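Local atomic coordinates of HD superfamily hydrolase (PDB entry 3CCG), a protein that probably hydrolyses diadenosine tetraphosphate symmetrically to two molecules of ADP, using a pair of iron ions held by an HD domain. Residues N15-R20 with D53-K57; G26-A31 with A129-P134. All blocks are in the same frame, centred on the assembly; numbering follows the deposited sequence.

Contact 1 (N15-R20 with D53-K57). With FE (Fe (III) ion), chain B; FE (Fe (III) ion), chain C; PO4 (phosphate ion), chain D.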
loop_
_atom_site.group_PDB
_atom_site.type_symbol
_atom_site.label_atom_id
_atom_site.label_comp_id
_atom_site.label_asym_id
_atom_site.label_seq_id
_atom_site.Cartn_x
_atom_site.Cartn_y
_atom_site.Cartn_z
ATOM N N ASN A 15 30.898 14.395 0.909
ATOM C CA ASN A 15 29.811 13.833 1.714
ATOM C C ASN A 15 29.403 12.439 1.278
ATOM O O ASN A 15 29.027 11.617 2.110
ATOM C CB ASN A 15 28.601 14.779 1.770
ATOM C CG ASN A 15 28.797 15.925 2.758
ATOM O OD1 ASN A 15 28.718 15.718 3.965
ATOM N ND2 ASN A 15 29.047 17.117 2.263
ATOM N N LEU A 16 29.531 12.150 0.003
ATOM C CA LEU A 16 29.068 10.888 -0.538
ATOM C C LEU A 16 30.161 9.849 -0.752
ATOM O O LEU A 16 29.889 8.659 -0.773
ATOM C CB LEU A 16 28.338 11.164 -1.874
ATOM C CG LEU A 16 27.064 12.011 -1.733
ATOM C CD1 LEU A 16 26.421 12.129 -3.077
ATOM C CD2 LEU A 16 26.121 11.424 -0.629
ATOM N N GLY A 17 31.386 10.307 -0.970
ATOM C CA GLY A 17 32.476 9.364 -1.269
ATOM C C GLY A 17 32.479 9.054 -2.752
ATOM O O GLY A 17 31.539 9.404 -3.493
ATOM N N GLU A 18 33.540 8.416 -3.213
ATOM C CA GLU A 18 33.720 8.180 -4.641
ATOM C C GLU A 18 32.617 7.428 -5.359
ATOM O O GLU A 18 32.163 7.865 -6.417
ATOM C CB GLU A 18 35.080 7.476 -4.885
ATOM C CG GLU A 18 35.282 7.014 -6.333
ATOM N N LYS A 19 32.220 6.285 -4.837
ATOM C CA LYS A 19 31.279 5.432 -5.534
ATOM C C LYS A 19 29.910 6.124 -5.685
ATOM O O LYS A 19 29.343 6.185 -6.798
ATOM C CB LYS A 19 31.152 4.119 -4.793
ATOM C CG LYS A 19 30.492 3.009 -5.550
ATOM N N ARG A 20 29.406 6.672 -4.576
ATOM C CA ARG A 20 28.053 7.280 -4.574
ATOM C C ARG A 20 28.063 8.612 -5.354
ATOM O O ARG A 20 27.049 8.980 -5.974
ATOM C CB ARG A 20 27.534 7.412 -3.166
ATOM C CG ARG A 20 26.077 7.850 -3.047
ATOM C CD ARG A 20 25.109 6.863 -3.668
ATOM N NE ARG A 20 24.937 5.676 -2.841
ATOM C CZ ARG A 20 24.004 4.768 -3.081
ATOM N NH1 ARG A 20 23.175 4.955 -4.087
ATOM N NH2 ARG A 20 23.894 3.711 -2.309
ATOM N N ASP A 53 20.824 12.731 -4.148
ATOM C CA ASP A 53 21.255 11.835 -3.060
ATOM C C ASP A 53 22.143 12.626 -2.071
ATOM O O ASP A 53 22.924 12.020 -1.359
ATOM C CB ASP A 53 21.981 10.561 -3.555
ATOM C CG ASP A 53 21.121 9.361 -3.580
ATOM O OD1 ASP A 53 19.975 9.359 -3.119
ATOM O OD2 ASP A 53 21.596 8.334 -4.116
ATOM N N CYS A 54 22.044 13.942 -2.035
ATOM C CA CYS A 54 22.927 14.726 -1.183
ATOM C C CYS A 54 22.886 14.326 0.332
ATOM O O CYS A 54 23.861 14.590 1.105
ATOM C CB CYS A 54 22.766 16.246 -1.421
ATOM S SG CYS A 54 21.215 16.928 -0.880
ATOM N N ALA A 55 21.757 13.757 0.780
ATOM C CA ALA A 55 21.569 13.358 2.195
ATOM C C ALA A 55 21.704 11.854 2.376
ATOM O O ALA A 55 21.500 11.349 3.451
ATOM C CB ALA A 55 20.201 13.786 2.708
ATOM N N LYS A 56 22.102 11.156 1.312
ATOM C CA LYS A 56 22.144 9.695 1.337
ATOM C C LYS A 56 23.042 9.065 2.415
ATOM O O LYS A 56 22.692 8.001 2.950
ATOM C CB LYS A 56 22.600 9.183 -0.049
ATOM C CG LYS A 56 22.761 7.622 -0.172
ATOM C CD LYS A 56 21.454 6.998 -0.044
ATOM C CE LYS A 56 21.531 5.468 -0.388
ATOM N NZ LYS A 56 20.253 4.815 -0.521
ATOM N N LYS A 57 24.147 9.694 2.701
ATOM C CA LYS A 57 25.128 9.135 3.617
ATOM C C LYS A 57 24.961 9.583 5.062
ATOM O O LYS A 57 25.827 9.380 5.902
ATOM C CB LYS A 57 26.552 9.459 3.159
ATOM C CG LYS A 57 26.968 8.787 1.888
ATOM C CD LYS A 57 27.069 7.294 2.114
ATOM C CE LYS A 57 27.814 6.615 0.948
ATOM N NZ LYS A 57 27.699 5.155 1.175
HETATM FE FE FE B . 18.365 7.904 -3.224
HETATM FE FE FE C . 20.251 7.365 -5.964
HETATM P P PO4 D . 19.741 4.949 -3.886
HETATM O O1 PO4 D . 19.737 6.241 -2.933
HETATM O O2 PO4 D . 18.367 4.533 -4.458
HETATM O O3 PO4 D . 20.435 3.806 -3.147
HETATM O O4 PO4 D . 20.550 5.196 -5.090
HETATM O O HOH W 1 18.741 7.682 -5.222
HETATM O O HOH W 2 16.897 6.412 -3.341
#
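Asp53 meets the helical segment 15-20 at two places, its backbone and its carboxylate. Its carbonyl O lies 3.3 Å from CD2 of Leu16, while OD2 stands 3.7 Å from NH1 of Arg20. The guanidinium and carboxylate planes are 81° apart and the approach is oblique, so this is a close passage of opposite charges without a hydrogen bond. The carboxylate itself bridges the two irons: OD1 binds one at 2.2 Å, OD2 the other, and His86 and His112 complete the first site's protein ligands, His23, His52 and Asp130 the second's. Asp53 also opens a type I turn, closed by the bond from Lys56 N to Asp53 O. At the last position of the turn, Lys56 sets its CG anti to the backbone N (chi1 177°) and lays its CE over one face of the Arg20 guanidinium, 3.5 Å from NH2. Its NZ then donates to two phosphate oxygens, O1 and O3, each bond measuring 2.8 Å. Lys57 packs by its aliphatic part, CG resting against Leu16 CD2 at 3.7 Å, with CE near Leu16 O. Arg20 NH1 approaches phosphate O4, at 2.8 Å, close to the guanidinium plane. Arg20 and Lys56 thus converge on an anion that also ligates both irons; although the phosphate probably came from the crystallisation liquor, its position is consistent with a pocket for a substrate phosphate.

Contact 2 (G26-A31 with A129-P134). With FE (Fe (III) ion), chain C.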
loop_
_atom_site.group_PDB
_atom_site.type_symbol
_atom_site.label_atom_id
_atom_site.label_comp_id
_atom_site.label_asym_id
_atom_site.label_seq_id
_atom_site.Cartn_x
_atom_site.Cartn_y
_atom_site.Cartn_z
ATOM N N GLY A 26 26.101 9.818 -12.767
ATOM C CA GLY A 26 25.349 8.987 -13.688
ATOM C C GLY A 26 23.884 9.371 -13.725
ATOM O O GLY A 26 23.254 9.437 -14.778
ATOM N N VAL A 27 23.336 9.600 -12.545
ATOM C CA VAL A 27 21.939 10.012 -12.495
ATOM C C VAL A 27 21.722 11.355 -13.211
ATOM O O VAL A 27 20.750 11.547 -13.966
ATOM C CB VAL A 27 21.394 10.024 -11.036
ATOM C CG1 VAL A 27 19.962 10.615 -10.995
ATOM C CG2 VAL A 27 21.447 8.575 -10.512
HETATM N N MSE A 28 22.641 12.275 -12.983
HETATM C CA MSE A 28 22.608 13.559 -13.638
HETATM C C MSE A 28 22.589 13.410 -15.141
HETATM O O MSE A 28 21.755 13.956 -15.838
HETATM C CB MSE A 28 23.847 14.344 -13.266
HETATM C CG MSE A 28 23.960 15.770 -13.847
HETATM SE SE MSE A 28 25.691 16.617 -13.517
HETATM C CE MSE A 28 26.724 15.358 -14.699
ATOM N N ASP A 29 23.565 12.667 -15.642
ATOM C CA ASP A 29 23.657 12.470 -17.104
ATOM C C ASP A 29 22.379 11.806 -17.666
ATOM O O ASP A 29 21.903 12.133 -18.739
ATOM C CB ASP A 29 24.857 11.622 -17.475
ATOM C CG ASP A 29 26.179 12.351 -17.320
ATOM O OD1 ASP A 29 26.219 13.591 -17.334
ATOM O OD2 ASP A 29 27.161 11.600 -17.190
ATOM N N THR A 30 21.898 10.791 -16.965
ATOM C CA THR A 30 20.701 10.092 -17.387
ATOM C C THR A 30 19.474 10.986 -17.383
ATOM O O THR A 30 18.642 10.968 -18.309
ATOM C CB THR A 30 20.450 8.853 -16.490
ATOM O OG1 THR A 30 21.567 7.971 -16.583
ATOM C CG2 THR A 30 19.154 8.128 -16.887
ATOM N N ALA A 31 19.338 11.792 -16.328
ATOM C CA ALA A 31 18.244 12.752 -16.223
ATOM C C ALA A 31 18.293 13.722 -17.397
ATOM O O ALA A 31 17.292 14.046 -17.975
ATOM C CB ALA A 31 18.307 13.533 -14.892
ATOM N N ALA A 129 15.674 7.668 -13.322
ATOM C CA ALA A 129 17.113 7.799 -13.610
ATOM C C ALA A 129 17.944 7.083 -12.592
ATOM O O ALA A 129 18.957 6.460 -12.940
ATOM C CB ALA A 129 17.537 9.287 -13.685
ATOM N N ASP A 130 17.478 7.081 -11.344
ATOM C CA ASP A 130 18.205 6.388 -10.303
ATOM C C ASP A 130 18.368 4.866 -10.600
ATOM O O ASP A 130 19.414 4.275 -10.349
ATOM C CB ASP A 130 17.477 6.618 -8.981
ATOM C CG ASP A 130 18.307 6.213 -7.799
ATOM O OD1 ASP A 130 19.496 6.513 -7.801
ATOM O OD2 ASP A 130 17.740 5.657 -6.848
ATOM N N TYR A 131 17.322 4.278 -11.165
ATOM C CA TYR A 131 17.274 2.857 -11.548
ATOM C C TYR A 131 18.015 2.491 -12.828
ATOM O O TYR A 131 18.526 1.400 -12.960
ATOM C CB TYR A 131 15.802 2.405 -11.696
ATOM C CG TYR A 131 15.100 2.265 -10.379
ATOM C CD1 TYR A 131 14.477 3.352 -9.763
ATOM C CD2 TYR A 131 15.095 1.055 -9.716
ATOM C CE1 TYR A 131 13.863 3.214 -8.522
ATOM C CE2 TYR A 131 14.506 0.921 -8.482
ATOM C CZ TYR A 131 13.881 1.995 -7.892
ATOM O OH TYR A 131 13.286 1.820 -6.647
ATOM N N ILE A 132 18.046 3.397 -13.789
ATOM C CA ILE A 132 18.575 3.041 -15.098
ATOM C C ILE A 132 19.928 3.687 -15.488
ATOM O O ILE A 132 20.396 3.491 -16.624
ATOM C CB ILE A 132 17.507 3.361 -16.193
ATOM C CG1 ILE A 132 17.251 4.859 -16.328
ATOM C CG2 ILE A 132 16.178 2.582 -15.931
ATOM C CD1 ILE A 132 16.507 5.302 -17.551
ATOM N N GLU A 133 20.532 4.463 -14.577
ATOM C CA GLU A 133 21.816 5.119 -14.838
ATOM C C GLU A 133 22.811 4.023 -15.183
ATOM O O GLU A 133 22.696 2.890 -14.700
ATOM C CB GLU A 133 22.264 6.060 -13.704
ATOM C CG GLU A 133 22.478 5.399 -12.380
ATOM C CD GLU A 133 23.931 5.051 -12.125
ATOM O OE1 GLU A 133 24.756 5.233 -13.073
ATOM O OE2 GLU A 133 24.231 4.610 -10.971
ATOM N N PRO A 134 23.756 4.353 -16.055
ATOM C CA PRO A 134 24.638 3.359 -16.696
ATOM C C PRO A 134 25.423 2.492 -15.754
ATOM O O PRO A 134 25.795 1.383 -16.128
ATOM C CB PRO A 134 25.593 4.224 -17.525
ATOM C CG PRO A 134 24.918 5.506 -17.696
ATOM C CD PRO A 134 23.971 5.711 -16.573
HETATM FE FE FE C . 20.251 7.365 -5.964
HETATM O O HOH W 1 18.741 7.682 -5.222
#
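Thr30 and Val27, one helical turn apart on helix 5-38, pack against Ala129 and the end of helix 121-132. Thr30 turns its two branches to different work. With CG2 anti to the backbone N, the methyl points into the interface and touches Ala129 CB and Ile132 CG1, each at 3.8 Å. The hydroxyl OG1 instead folds back on its own helix and donates to Gly26 O over 2.9 Å, from above the carbonyl plane (36° out of it), while Thr30 N reaches the same oxygen from the opposite face. That oxygen is therefore gripped twice, and the hydroxyl, though pressed by Pro134 CD at 3.3 Å, has its polar need met within the helix. Val27 splits likewise: CG1 lies 3.9 Å from Ala129 CB, and CG2 meets Glu133 CG at 3.8 Å, the two side chains crossing at about a right angle. Ala129 CB thus takes a methyl from each, CG1 of Val27 and CG2 of Thr30. Next to it, Asp130 directs its carboxylate to the iron, OD1 binding at 2.2 Å. Glu133 carries its carboxylate past Gly26 to accept from Gly135 N and, through OE2, from His23 ND1, a second-shell bond consistent with orienting this ligand of the same iron. Around this buried seam, Ala31 extends the packing to Ala45 of helix 42-51, and Ile132 reaches Leu144 and Ala148 of helix 141-150.

Helix 5-38 serves both contacts, offering residues 15-20 to the loop after helix 42-51 in contact 1 and residues 26-31 to the end of helix 121-132 in contact 2. Their centres lie about 15 Å apart, and both reach the same iron, through Asp53 in one and Asp130 in the other. Contact 2 is the more buried, an apolar seam in which the Thr30 hydroxyl is satisfied by its own helix and Glu133 bonds to Gly135 and His23. Contact 1, only partly buried, combines apolar packing at Leu16 and Lys57 with basic side chains, Arg20 and Lys56, gathered at the phosphate. Each contact thus sets one iron-binding aspartate beside the same long helix, which also supplies His23.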